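Local coordinates for protein Bm4233, isoform b (Brugia malayi, PDB 6ANY) that probably binds and carries sterols or related lipids as a secreted venom allergen-like protein of the CAP family, at residues V17-N20 with N21-S25. Residues are numbered along the deposited sequence; the frame is centred on the assembly and turned at random.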
loop_
_atom_site.group_PDB
_atom_site.type_symbol
_atom_site.label_atom_id
_atom_site.label_comp_id
_atom_site.label_asym_id
_atom_site.label_seq_id
_atom_site.Cartn_x
_atom_site.Cartn_y
_atom_site.Cartn_z
ATOM N N VAL A 17 -0.821 -3.321 7.959
ATOM C CA VAL A 17 -0.278 -4.479 7.237
ATOM C C VAL A 17 -1.363 -5.506 6.906
ATOM O O VAL A 17 -1.413 -6.029 5.796
ATOM C CB VAL A 17 0.880 -5.141 8.049
ATOM C CG1 VAL A 17 1.238 -6.484 7.486
ATOM C CG2 VAL A 17 2.111 -4.269 7.988
ATOM N N ARG A 18 -2.208 -5.797 7.882
ATOM C CA ARG A 18 -3.264 -6.737 7.768
ATOM C C ARG A 18 -4.260 -6.282 6.733
ATOM O O ARG A 18 -4.609 -7.109 5.844
ATOM C CB ARG A 18 -3.994 -6.950 9.121
ATOM C CG ARG A 18 -3.121 -7.741 10.069
ATOM C CD ARG A 18 -3.499 -7.626 11.521
ATOM N NE ARG A 18 -2.502 -8.299 12.397
ATOM C CZ ARG A 18 -2.541 -8.326 13.741
ATOM N NH1 ARG A 18 -3.534 -7.738 14.455
ATOM N NH2 ARG A 18 -1.568 -8.943 14.378
ATOM N N GLN A 19 -4.636 -4.996 6.754
ATOM C CA GLN A 19 -5.524 -4.458 5.703
ATOM C C GLN A 19 -4.931 -4.551 4.282
ATOM O O GLN A 19 -5.599 -4.996 3.354
ATOM C CB GLN A 19 -5.968 -2.987 5.976
ATOM C CG GLN A 19 -6.777 -2.366 4.843
ATOM C CD GLN A 19 -6.971 -0.859 4.999
ATOM O OE1 GLN A 19 -5.980 -0.111 5.057
ATOM N NE2 GLN A 19 -8.222 -0.405 5.065
ATOM N N ASN A 20 -3.712 -4.092 4.113
ATOM C CA ASN A 20 -3.090 -4.062 2.775
ATOM C C ASN A 20 -2.908 -5.504 2.245
ATOM O O ASN A 20 -3.124 -5.734 1.091
ATOM C CB ASN A 20 -1.759 -3.310 2.824
ATOM C CG ASN A 20 -1.330 -2.749 1.458
ATOM O OD1 ASN A 20 -0.537 -1.781 1.441
ATOM N ND2 ASN A 20 -1.769 -3.386 0.307
ATOM N N ASN A 21 -2.630 -6.465 3.126
ATOM C CA ASN A 21 -2.431 -7.849 2.731
ATOM C C ASN A 21 -3.769 -8.489 2.446
ATOM O O ASN A 21 -3.885 -9.318 1.547
ATOM C CB ASN A 21 -1.713 -8.664 3.776
ATOM C CG ASN A 21 -0.250 -8.472 3.772
ATOM O OD1 ASN A 21 0.363 -8.168 2.712
ATOM N ND2 ASN A 21 0.347 -8.579 4.952
ATOM N N LYS A 22 -4.781 -8.156 3.221
ATOM C CA LYS A 22 -6.152 -8.584 2.884
ATOM C C LYS A 22 -6.601 -8.105 1.489
ATOM O O LYS A 22 -7.138 -8.893 0.683
ATOM C CB LYS A 22 -7.152 -8.095 3.915
ATOM C CG LYS A 22 -8.601 -8.370 3.537
ATOM C CD LYS A 22 -9.488 -8.096 4.755
ATOM C CE LYS A 22 -10.989 -8.259 4.497
ATOM N NZ LYS A 22 -11.741 -8.593 5.741
ATOM N N PHE A 23 -6.362 -6.821 1.210
ATOM C CA PHE A 23 -6.622 -6.293 -0.112
ATOM C C PHE A 23 -5.929 -7.100 -1.185
ATOM O O PHE A 23 -6.539 -7.433 -2.188
ATOM C CB PHE A 23 -6.221 -4.814 -0.228
ATOM C CG PHE A 23 -7.178 -3.850 0.446
ATOM C CD1 PHE A 23 -8.527 -4.128 0.559
ATOM C CD2 PHE A 23 -6.723 -2.647 0.921
ATOM C CE1 PHE A 23 -9.403 -3.223 1.166
ATOM C CE2 PHE A 23 -7.573 -1.725 1.526
ATOM C CZ PHE A 23 -8.919 -1.997 1.632
ATOM N N ARG A 24 -4.650 -7.368 -0.971
ATOM C CA ARG A 24 -3.850 -8.072 -1.940
ATOM C C ARG A 24 -4.368 -9.449 -2.190
ATOM O O ARG A 24 -4.494 -9.858 -3.332
ATOM C CB ARG A 24 -2.402 -8.105 -1.486
ATOM C CG ARG A 24 -1.693 -6.810 -1.842
ATOM C CD ARG A 24 -0.505 -6.557 -0.948
ATOM N NE ARG A 24 0.723 -7.192 -1.417
ATOM C CZ ARG A 24 1.577 -6.690 -2.308
ATOM N NH1 ARG A 24 1.399 -5.472 -2.818
ATOM N NH2 ARG A 24 2.695 -7.375 -2.601
ATOM N N SER A 25 -4.705 -10.166 -1.121
ATOM C CA SER A 25 -5.272 -11.510 -1.236
ATOM C C SER A 25 -6.623 -11.518 -1.946
ATOM O O SER A 25 -6.857 -12.315 -2.887
ATOM C CB SER A 25 -5.356 -12.141 0.153
ATOM O OG SER A 25 -6.037 -13.344 0.073
#
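Phe23 and Gln19, one helical turn apart, lie alongside each other with the amide and ring planes only 21° apart. Gln19 CG meets the ring obliquely, 3.5 Å from Phe23 CE2. Gln19 CG is anti to its backbone nitrogen (chi1 175°) and the chain runs on extended, which carries the amide along the ring; its NE2 is hydrogen-bonded to Thr101 O, and Trp108 stacks on Phe23. The Asn20 amide stands almost perpendicular to the Arg24 guanidinium, at 82°, and touches the aliphatic arm instead, ND2 lying 3.6 Å from Arg24 CD. Asn21 packs its ND2 3.4 Å from Val17 CG1. Beyond a bend at chi3, Arg24 NH1 reaches the carbonyls of Met138 and Trp140, and NH2 that of Leu47; Asn20 ND2 shares Met138 O, while Asn21 OD1 accepts from Leu49 N. Four i to i+4 backbone bonds, such as Phe23 N to Gln19 O at 2.9 Å, join the turns of helix 10-28. Within this CAP domain, Gln19, Asn20, Asn21 and Arg24 thus each bond to a main-chain group beyond the helix, tying it to surrounding segments, and the buried Arg24 charge is probably eased by carbonyl oxygens including those just named.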